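Local coordinates for protein quinoline 2-oxidoreductase large subunit (Pseudomonas putida, PDB 1T3Q) that houses the molybdopterin cytosine dinucleotide cofactor of a molybdenum hydroxylase of the xanthine dehydrogenase family that probably oxidises quinoline at carbon 2, at residues S337-N341 / E355-A359; S84-V88 / T99-L103; L345-K349 / S461-E465. One frame throughout, in Å; residues are numbered along the deposited sequence.

Interaction 1: residues S337-N341 / E355-A359; sequences SHVGN and EESIA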
ATOM      1  N   SER B 337     -16.986  32.945  18.266  1.00 18.66           N
ATOM      2  CA  SER B 337     -17.137  33.894  19.373  1.00 20.15           C
ATOM      3  C   SER B 337     -16.552  33.488  20.727  1.00 19.85           C
ATOM      4  O   SER B 337     -15.885  34.289  21.385  1.00 23.15           O
ATOM      5  CB  SER B 337     -18.619  34.244  19.567  1.00 17.78           C
ATOM      6  OG  SER B 337     -19.096  35.042  18.499  1.00 20.95           O
ATOM      7  N   HIS B 338     -16.807  32.256  21.145  1.00 20.40           N
ATOM      8  CA  HIS B 338     -16.331  31.786  22.438  1.00 21.29           C
ATOM      9  C   HIS B 338     -14.818  31.917  22.609  1.00 21.52           C
ATOM     10  O   HIS B 338     -14.354  32.610  23.514  1.00 21.77           O
ATOM     11  CB  HIS B 338     -16.777  30.339  22.658  1.00 20.50           C
ATOM     12  CG  HIS B 338     -16.617  29.865  24.069  1.00 24.63           C
ATOM     13  ND1 HIS B 338     -15.441  29.327  24.547  1.00 27.11           N
ATOM     14  CD2 HIS B 338     -17.485  29.851  25.108  1.00 22.46           C
ATOM     15  CE1 HIS B 338     -15.593  29.001  25.819  1.00 24.68           C
ATOM     16  NE2 HIS B 338     -16.825  29.310  26.183  1.00 25.23           N
ATOM     17  N   VAL B 339     -14.042  31.260  21.754  1.00 20.90           N
ATOM     18  CA  VAL B 339     -12.591  31.357  21.879  1.00 19.91           C
ATOM     19  C   VAL B 339     -12.099  32.754  21.517  1.00 19.66           C
ATOM     20  O   VAL B 339     -11.060  33.199  22.012  1.00 20.03           O
ATOM     21  CB  VAL B 339     -11.867  30.316  21.001  1.00 20.82           C
ATOM     22  CG1 VAL B 339     -12.236  28.918  21.467  1.00 20.21           C
ATOM     23  CG2 VAL B 339     -12.222  30.515  19.535  1.00 20.11           C
ATOM     24  N   GLY B 340     -12.854  33.445  20.666  1.00 19.73           N
ATOM     25  CA  GLY B 340     -12.485  34.793  20.264  1.00 18.94           C
ATOM     26  C   GLY B 340     -12.509  35.779  21.423  1.00 20.46           C
ATOM     27  O   GLY B 340     -11.570  36.560  21.609  1.00 18.36           O
ATOM     28  N   ASN B 341     -13.583  35.754  22.209  1.00 20.38           N
ATOM     29  CA  ASN B 341     -13.697  36.664  23.342  1.00 20.54           C
ATOM     30  C   ASN B 341     -12.648  36.405  24.413  1.00 20.93           C
ATOM     31  O   ASN B 341     -12.294  37.310  25.170  1.00 21.39           O
ATOM     32  CB  ASN B 341     -15.095  36.585  23.967  1.00 22.55           C
ATOM     33  CG  ASN B 341     -16.111  37.439  23.232  1.00 25.69           C
ATOM     34  OD1 ASN B 341     -17.179  37.745  23.762  1.00 27.34           O
ATOM     35  ND2 ASN B 341     -15.789  37.823  22.002  1.00 25.60           N
ATOM     36  N   GLU B 355     -17.874  41.327  28.415  1.00 22.53           N
ATOM     37  CA  GLU B 355     -18.109  40.650  27.160  1.00 24.03           C
ATOM     38  C   GLU B 355     -18.980  39.433  27.322  1.00 23.82           C
ATOM     39  O   GLU B 355     -19.054  38.841  28.399  1.00 22.28           O
ATOM     40  CB  GLU B 355     -16.778  40.253  26.502  1.00 24.53           C
ATOM     41  CG  GLU B 355     -15.878  39.321  27.310  1.00 27.91           C
ATOM     42  CD  GLU B 355     -16.435  37.920  27.464  1.00 29.92           C
ATOM     43  OE1 GLU B 355     -17.008  37.385  26.488  1.00 30.83           O
ATOM     44  OE2 GLU B 355     -16.284  37.339  28.562  1.00 30.61           O
ATOM     45  N   GLU B 356     -19.649  39.071  26.236  1.00 22.59           N
ATOM     46  CA  GLU B 356     -20.504  37.904  26.224  1.00 22.53           C
ATOM     47  C   GLU B 356     -20.371  37.246  24.860  1.00 20.86           C
ATOM     48  O   GLU B 356     -20.288  37.930  23.835  1.00 19.91           O
ATOM     49  CB  GLU B 356     -21.964  38.287  26.457  1.00 22.76           C
ATOM     50  CG  GLU B 356     -22.870  37.075  26.666  1.00 25.92           C
ATOM     51  CD  GLU B 356     -24.333  37.449  26.857  1.00 28.04           C
ATOM     52  OE1 GLU B 356     -25.109  36.594  27.334  1.00 31.36           O
ATOM     53  OE2 GLU B 356     -24.709  38.591  26.527  1.00 29.42           O
ATOM     54  N   SER B 357     -20.347  35.922  24.869  1.00 19.82           N
ATOM     55  CA  SER B 357     -20.237  35.130  23.658  1.00 21.78           C
ATOM     56  C   SER B 357     -21.532  34.342  23.479  1.00 21.37           C
ATOM     57  O   SER B 357     -21.951  33.625  24.384  1.00 21.72           O
ATOM     58  CB  SER B 357     -19.061  34.160  23.782  1.00 22.38           C
ATOM     59  OG  SER B 357     -19.008  33.291  22.668  1.00 32.54           O
ATOM     60  N   ILE B 358     -22.157  34.477  22.312  1.00 19.81           N
ATOM     61  CA  ILE B 358     -23.401  33.767  22.021  1.00 20.20           C
ATOM     62  C   ILE B 358     -23.277  32.998  20.706  1.00 21.10           C
ATOM     63  O   ILE B 358     -22.908  33.572  19.678  1.00 20.75           O
ATOM     64  CB  ILE B 358     -24.592  34.746  21.874  1.00 20.56           C
ATOM     65  CG1 ILE B 358     -24.695  35.646  23.109  1.00 19.43           C
ATOM     66  CG2 ILE B 358     -25.892  33.961  21.689  1.00 21.94           C
ATOM     67  CD1 ILE B 358     -25.662  36.799  22.931  1.00 21.24           C
ATOM     68  N   ALA B 359     -23.587  31.706  20.741  1.00 18.85           N
ATOM     69  CA  ALA B 359     -23.542  30.866  19.548  1.00 18.39           C
ATOM     70  C   ALA B 359     -24.971  30.409  19.293  1.00 19.92           C
ATOM     71  O   ALA B 359     -25.590  29.797  20.163  1.00 20.80           O
ATOM     72  CB  ALA B 359     -22.638  29.655  19.781  1.00 17.12           C
TER
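Ser357 reaches from its strand into the start of the helix 337-341, where it meets Ser337 and His338. Its CB lies 3.9 Å from His338 CA. With the hydroxyl anti to the backbone N (chi1 175°), the tip is carried onward to the peptide between the two helix residues: Ser357 OG is 3.1 Å from Ser337 C and 2.9 Å from His338 N. That second approach has a poor angle and is not a hydrogen bond, so the hydroxyl wedges beside the peptide. Ser337 CB closes on the same oxygen at 3.3 Å, while Ser337 OG turns to Ser319 and Thr321 on strand 312-322. One turn further along the helix, Asn341 and Glu355 meet with amide and carboxylate planes 87° apart. The chain of Glu355 bends at chi2 and turns its carboxylate toward Asn341, which sets Glu355 OE1 3.3 Å from Asn341 CB. Its other oxygen, OE2, accepts from the backbone N of Arg171, so the carboxylate spans the helix and the neighbouring loop. The short helix segment runs nearly antiparallel to the strand, their axes 161° apart and 7.5 Å at closest. This buried contact lays the connecting helix on the second strand of a beta-alpha-beta unit, strand 312-322, helix 337-342 and strand 352-360, whose two strands pair in parallel within the molybdopterin cofactor-binding region.

Interaction 2: residues S84-V88 / T99-L103; sequences SQGIV and TIQPL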
ATOM      1  N   SER B  84     -25.251   3.878  12.759  1.00 24.66           N
ATOM      2  CA  SER B  84     -24.665   4.941  13.560  1.00 24.34           C
ATOM      3  C   SER B  84     -25.644   6.089  13.750  1.00 25.17           C
ATOM      4  O   SER B  84     -26.324   6.495  12.809  1.00 25.73           O
ATOM      5  CB  SER B  84     -23.391   5.462  12.889  1.00 24.50           C
ATOM      6  OG  SER B  84     -22.911   6.621  13.543  1.00 25.76           O
ATOM      7  N   GLN B  85     -25.706   6.616  14.971  1.00 25.91           N
ATOM      8  CA  GLN B  85     -26.606   7.722  15.261  1.00 26.99           C
ATOM      9  C   GLN B  85     -25.984   9.028  14.766  1.00 25.40           C
ATOM     10  O   GLN B  85     -26.656  10.056  14.678  1.00 24.49           O
ATOM     11  CB  GLN B  85     -26.895   7.803  16.766  1.00 29.77           C
ATOM     12  CG  GLN B  85     -25.813   8.494  17.578  1.00 36.07           C
ATOM     13  CD  GLN B  85     -26.166   8.606  19.054  1.00 38.64           C
ATOM     14  OE1 GLN B  85     -27.327   8.834  19.415  1.00 41.01           O
ATOM     15  NE2 GLN B  85     -25.163   8.467  19.915  1.00 36.97           N
ATOM     16  N   GLY B  86     -24.694   8.988  14.448  1.00 24.75           N
ATOM     17  CA  GLY B  86     -24.039  10.181  13.942  1.00 21.99           C
ATOM     18  C   GLY B  86     -22.929  10.772  14.794  1.00 21.61           C
ATOM     19  O   GLY B  86     -22.424  10.145  15.724  1.00 21.43           O
ATOM     20  N   ILE B  87     -22.568  12.009  14.474  1.00 19.64           N
ATOM     21  CA  ILE B  87     -21.496  12.712  15.159  1.00 19.50           C
ATOM     22  C   ILE B  87     -21.971  13.453  16.401  1.00 17.69           C
ATOM     23  O   ILE B  87     -22.696  14.437  16.298  1.00 19.30           O
ATOM     24  CB  ILE B  87     -20.827  13.727  14.208  1.00 18.47           C
ATOM     25  CG1 ILE B  87     -20.341  13.003  12.946  1.00 19.49           C
ATOM     26  CG2 ILE B  87     -19.672  14.419  14.913  1.00 16.66           C
ATOM     27  CD1 ILE B  87     -19.771  13.928  11.887  1.00 21.83           C
ATOM     28  N   VAL B  88     -21.553  12.967  17.567  1.00 19.32           N
ATOM     29  CA  VAL B  88     -21.908  13.585  18.842  1.00 18.54           C
ATOM     30  C   VAL B  88     -20.862  14.648  19.162  1.00 18.81           C
ATOM     31  O   VAL B  88     -19.676  14.344  19.273  1.00 19.94           O
ATOM     32  CB  VAL B  88     -21.921  12.543  19.978  1.00 20.53           C
ATOM     33  CG1 VAL B  88     -22.368  13.192  21.287  1.00 21.57           C
ATOM     34  CG2 VAL B  88     -22.846  11.395  19.610  1.00 20.92           C
ATOM     35  N   THR B  99     -25.011  18.456  20.346  1.00 22.75           N
ATOM     36  CA  THR B  99     -25.754  18.161  19.132  1.00 21.53           C
ATOM     37  C   THR B  99     -25.258  16.820  18.631  1.00 21.72           C
ATOM     38  O   THR B  99     -24.123  16.426  18.893  1.00 22.21           O
ATOM     39  CB  THR B  99     -25.550  19.216  18.012  1.00 23.20           C
ATOM     40  OG1 THR B  99     -24.158  19.324  17.690  1.00 21.01           O
ATOM     41  CG2 THR B  99     -26.094  20.575  18.441  1.00 22.67           C
ATOM     42  N   ILE B 100     -26.136  16.103  17.945  1.00 21.06           N
ATOM     43  CA  ILE B 100     -25.788  14.822  17.363  1.00 21.66           C
ATOM     44  C   ILE B 100     -26.166  15.005  15.903  1.00 21.69           C
ATOM     45  O   ILE B 100     -27.343  15.119  15.578  1.00 19.90           O
ATOM     46  CB  ILE B 100     -26.617  13.670  17.974  1.00 22.02           C
ATOM     47  CG1 ILE B 100     -26.353  13.586  19.479  1.00 23.34           C
ATOM     48  CG2 ILE B 100     -26.259  12.358  17.293  1.00 21.95           C
ATOM     49  CD1 ILE B 100     -27.050  12.418  20.172  1.00 24.93           C
ATOM     50  N   GLN B 101     -25.172  15.090  15.029  1.00 21.68           N
ATOM     51  CA  GLN B 101     -25.469  15.275  13.619  1.00 21.17           C
ATOM     52  C   GLN B 101     -25.584  13.934  12.931  1.00 19.74           C
ATOM     53  O   GLN B 101     -24.631  13.153  12.903  1.00 19.99           O
ATOM     54  CB  GLN B 101     -24.385  16.113  12.932  1.00 22.50           C
ATOM     55  CG  GLN B 101     -24.601  16.239  11.428  1.00 22.48           C
ATOM     56  CD  GLN B 101     -23.559  17.106  10.742  1.00 25.07           C
ATOM     57  OE1 GLN B 101     -22.602  17.570  11.367  1.00 24.87           O
ATOM     58  NE2 GLN B 101     -23.739  17.324   9.444  1.00 21.21           N
ATOM     59  N   PRO B 102     -26.763  13.638  12.366  1.00 19.51           N
ATOM     60  CA  PRO B 102     -26.913  12.355  11.689  1.00 18.65           C
ATOM     61  C   PRO B 102     -26.074  12.375  10.411  1.00 20.31           C
ATOM     62  O   PRO B 102     -25.923  13.424   9.779  1.00 21.58           O
ATOM     63  CB  PRO B 102     -28.410  12.289  11.419  1.00 18.75           C
ATOM     64  CG  PRO B 102     -28.752  13.725  11.130  1.00 18.77           C
ATOM     65  CD  PRO B 102     -27.969  14.475  12.207  1.00 18.50           C
ATOM     66  N   LEU B 103     -25.508  11.230  10.047  1.00 21.53           N
ATOM     67  CA  LEU B 103     -24.689  11.158   8.842  1.00 22.03           C
ATOM     68  C   LEU B 103     -25.554  11.527   7.639  1.00 23.61           C
ATOM     69  O   LEU B 103     -25.109  12.234   6.730  1.00 23.48           O
ATOM     70  CB  LEU B 103     -24.090   9.758   8.695  1.00 21.60           C
ATOM     71  CG  LEU B 103     -23.310   9.281   9.930  1.00 20.39           C
ATOM     72  CD1 LEU B 103     -22.591   7.980   9.616  1.00 20.09           C
ATOM     73  CD2 LEU B 103     -22.303  10.351  10.370  1.00 24.07           C
TER
HETATM   74  O   HOH W   1     -26.878   8.681  11.279  1.00 21.99           O
HETATM   75  O   HOH W   2     -23.127  17.478  16.144  1.00 20.15           O
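The side-chain amide of Gln85 presents one face to Ile100, whose CG2 and CD1 both lie over it; Gln85 OE1 is 3.7 Å from Ile100 CD1. The backbone peptides pair between Ile87 and Gln101, an antiparallel hydrogen-bonded pair: Ile87 N gives to Gln101 O at 2.8 Å, tilted 24° from the carbonyl plane, and Gln101 N returns the bond to Ile87 O at 2.9 Å. Next to it, Val88 and Ile100 form a non-hydrogen-bonded pair. Their side chains lie alongside each other, pointing the same way, with Val88 CG2 4.1 Å from Ile100 CG1. On the other face Ile87 crosses Leu103 at about a right angle and packs on Phe236, while Leu103 sinks into leucines of helix 263-275. Gly86 CA comes within 3.2 Å of Gln101 O, a CA-H...O contact too tight to admit a beta carbon. The entering chain is shaped by an ST turn, Gly86 N donating to Ser84 OG, a hydroxyl also hydrogen-bonded to the backbone O of Phe236, and one water joins Ser84 O to Leu103 N. The whole is a small two-stranded beta hairpin within the a/b hammerhead region, laid against helices 226-237 and 263-275.

Interaction 3: residues L345-K349 / S461-E465; sequences LGVYK and SVFNE. Unlike the reference sequence in segment 461-465: Glu465 (reference Asp).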
ATOM      1  N   LEU B 345      -8.711  41.081  24.405  1.00 18.63           N
ATOM      2  CA  LEU B 345      -7.861  42.194  24.826  1.00 20.44           C
ATOM      3  C   LEU B 345      -6.534  42.175  24.089  1.00 20.78           C
ATOM      4  O   LEU B 345      -5.780  43.151  24.105  1.00 20.01           O
ATOM      5  CB  LEU B 345      -7.599  42.141  26.332  1.00 20.61           C
ATOM      6  CG  LEU B 345      -8.853  42.239  27.201  1.00 21.30           C
ATOM      7  CD1 LEU B 345      -8.462  42.230  28.672  1.00 21.38           C
ATOM      8  CD2 LEU B 345      -9.604  43.510  26.851  1.00 20.73           C
ATOM      9  N   GLY B 346      -6.255  41.047  23.451  1.00 21.81           N
ATOM     10  CA  GLY B 346      -5.021  40.908  22.713  1.00 22.13           C
ATOM     11  C   GLY B 346      -3.774  41.305  23.482  1.00 21.67           C
ATOM     12  O   GLY B 346      -3.477  40.788  24.557  1.00 20.25           O
ATOM     13  N   VAL B 347      -3.064  42.270  22.921  1.00 21.71           N
ATOM     14  CA  VAL B 347      -1.799  42.754  23.451  1.00 22.55           C
ATOM     15  C   VAL B 347      -1.898  43.962  24.395  1.00 22.38           C
ATOM     16  O   VAL B 347      -0.882  44.451  24.902  1.00 20.67           O
ATOM     17  CB  VAL B 347      -0.906  43.091  22.225  1.00 25.76           C
ATOM     18  CG1 VAL B 347      -0.588  44.559  22.161  1.00 25.82           C
ATOM     19  CG2 VAL B 347       0.305  42.227  22.221  1.00 27.46           C
ATOM     20  N   TYR B 348      -3.120  44.408  24.666  1.00 20.24           N
ATOM     21  CA  TYR B 348      -3.332  45.610  25.458  1.00 20.84           C
ATOM     22  C   TYR B 348      -3.776  45.474  26.904  1.00 21.07           C
ATOM     23  O   TYR B 348      -4.329  44.457  27.314  1.00 21.58           O
ATOM     24  CB  TYR B 348      -4.337  46.492  24.720  1.00 19.56           C
ATOM     25  CG  TYR B 348      -4.042  46.620  23.239  1.00 20.37           C
ATOM     26  CD1 TYR B 348      -3.107  47.540  22.770  1.00 20.45           C
ATOM     27  CD2 TYR B 348      -4.682  45.797  22.311  1.00 20.03           C
ATOM     28  CE1 TYR B 348      -2.817  47.641  21.406  1.00 20.31           C
ATOM     29  CE2 TYR B 348      -4.401  45.887  20.951  1.00 18.88           C
ATOM     30  CZ  TYR B 348      -3.470  46.809  20.505  1.00 19.90           C
ATOM     31  OH  TYR B 348      -3.195  46.895  19.158  1.00 19.67           O
ATOM     32  N   LYS B 349      -3.528  46.534  27.664  1.00 21.80           N
ATOM     33  CA  LYS B 349      -3.915  46.600  29.063  1.00 22.45           C
ATOM     34  C   LYS B 349      -5.227  47.382  29.141  1.00 21.77           C
ATOM     35  O   LYS B 349      -5.265  48.584  28.884  1.00 22.78           O
ATOM     36  CB  LYS B 349      -2.814  47.288  29.881  1.00 22.65           C
ATOM     37  CG  LYS B 349      -1.511  46.492  29.926  1.00 23.37           C
ATOM     38  CD  LYS B 349      -0.463  47.108  30.852  1.00 24.23           C
ATOM     39  CE  LYS B 349       0.124  48.389  30.289  1.00 25.10           C
ATOM     40  NZ  LYS B 349       1.204  48.930  31.171  1.00 25.45           N
ATOM     41  N   SER B 461      -2.370  46.685  12.539  1.00 19.36           N
ATOM     42  CA  SER B 461      -2.872  45.606  13.377  1.00 18.97           C
ATOM     43  C   SER B 461      -1.721  44.964  14.139  1.00 19.60           C
ATOM     44  O   SER B 461      -0.773  44.464  13.536  1.00 19.45           O
ATOM     45  CB  SER B 461      -3.572  44.543  12.527  1.00 19.24           C
ATOM     46  OG  SER B 461      -3.949  43.438  13.329  1.00 18.24           O
ATOM     47  N   VAL B 462      -1.806  44.995  15.466  1.00 19.45           N
ATOM     48  CA  VAL B 462      -0.791  44.397  16.324  1.00 17.65           C
ATOM     49  C   VAL B 462      -1.472  43.252  17.061  1.00 18.15           C
ATOM     50  O   VAL B 462      -2.583  43.411  17.571  1.00 18.85           O
ATOM     51  CB  VAL B 462      -0.241  45.427  17.328  1.00 19.53           C
ATOM     52  CG1 VAL B 462       0.775  44.768  18.248  1.00 19.50           C
ATOM     53  CG2 VAL B 462       0.399  46.592  16.566  1.00 17.49           C
ATOM     54  N   PHE B 463      -0.811  42.102  17.126  1.00 18.55           N
ATOM     55  CA  PHE B 463      -1.414  40.943  17.769  1.00 19.48           C
ATOM     56  C   PHE B 463      -0.466  40.076  18.585  1.00 19.56           C
ATOM     57  O   PHE B 463       0.756  40.236  18.556  1.00 19.04           O
ATOM     58  CB  PHE B 463      -2.028  40.026  16.702  1.00 18.35           C
ATOM     59  CG  PHE B 463      -0.998  39.230  15.934  1.00 19.78           C
ATOM     60  CD1 PHE B 463      -0.255  39.823  14.916  1.00 19.47           C
ATOM     61  CD2 PHE B 463      -0.702  37.919  16.299  1.00 19.14           C
ATOM     62  CE1 PHE B 463       0.771  39.126  14.279  1.00 17.99           C
ATOM     63  CE2 PHE B 463       0.323  37.213  15.670  1.00 20.16           C
ATOM     64  CZ  PHE B 463       1.064  37.823  14.656  1.00 18.57           C
ATOM     65  N   ASN B 464      -1.073  39.150  19.321  1.00 18.51           N
ATOM     66  CA  ASN B 464      -0.356  38.136  20.073  1.00 19.26           C
ATOM     67  C   ASN B 464      -1.228  36.931  19.713  1.00 19.53           C
ATOM     68  O   ASN B 464      -2.349  37.114  19.232  1.00 19.14           O
ATOM     69  CB  ASN B 464      -0.291  38.455  21.582  1.00 19.46           C
ATOM     70  CG  ASN B 464      -1.569  38.146  22.329  1.00 23.11           C
ATOM     71  OD1 ASN B 464      -2.643  38.027  21.746  1.00 24.50           O
ATOM     72  ND2 ASN B 464      -1.454  38.036  23.649  1.00 21.28           N
ATOM     73  N   GLU B 465      -0.727  35.719  19.903  1.00 18.72           N
ATOM     74  CA  GLU B 465      -1.476  34.537  19.503  1.00 20.69           C
ATOM     75  C   GLU B 465      -1.100  33.314  20.329  1.00 18.71           C
ATOM     76  O   GLU B 465       0.078  33.098  20.620  1.00 16.86           O
ATOM     77  CB  GLU B 465      -1.182  34.272  18.015  1.00 20.55           C
ATOM     78  CG  GLU B 465      -1.539  32.894  17.487  1.00 24.50           C
ATOM     79  CD  GLU B 465      -0.934  32.621  16.104  1.00 25.82           C
ATOM     80  OE1 GLU B 465      -1.287  31.594  15.493  1.00 27.89           O
ATOM     81  OE2 GLU B 465      -0.098  33.424  15.634  1.00 26.28           O
TER
HETATM   82  O   HOH W   3      -3.588  42.649  20.056  1.00 19.14           O
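Val347 meets the strand with both methyls: its CG1 lies 4.1 Å from Val462 CG1, and its CG2 sits 3.9 Å from Asn464 CB. The branch is held at a chi1 of 116°, away from any staggered position, and this turn directs one methyl to each of the two strand residues. The same CG1 rests over the centre of the Tyr348 ring, 3.8 Å above its plane. Tyr348 sets out to the side of the strand, with CG anti to its carbonyl carbon (chi1 -46°), and its far end swings in until the hydroxyl arrives 3.8 Å from Val462 CB. That hydroxyl is hydrogen-bonded to Glu383, whose other carboxylate oxygen takes the backbone N of Val462, so one glutamate of helix 375-393 serves both sides.

Asn464 is folded between its backbone N and carbonyl carbon (chi1 78°), bringing the amide beside the Gly346 peptide. Asn464 ND2 is 3.5 Å from Gly346 O without bonding to it, and instead donates to Gln419. A leucine here would probably leave Gln419 OE1 without its amide donor and set an apolar end beside the Gly346 carbonyl. Between the backbones a water bridges the gap, accepting from Val347 N at 2.9 Å and donating to Val462 O at 2.8 Å; Val462 O also accepts from Gln379.

Gly346, with positive phi, follows Leu345 in a type II' beta turn closed by Tyr348 N donating to Leu345 O. This buried turn, in the connection between helix 337-342 and strand 352-360, packs on strand 454-467, joining the two molybdopterin cofactor-binding regions of the chain.

How the interactions relate
From the N terminus, interaction 2 comes first: it closes a short hairpin loop between 84-88 and 99-103 and is complete long before the others open. Interaction 1 then begins at 337-341 and closes at 355-359, with 345-349 in the connection between them. That middle segment opens interaction 3, which waits for 461-465, more than a hundred residues later, so interactions 1 and 3 cross. Their centres are about 17 Å apart, and their segments adjoin in sequence. Interaction 1 stays within the first cofactor-binding region, whereas interaction 3 ties it to the second. Interaction 2 belongs to the hammerhead region, its centre about 38 Å from that of interaction 3.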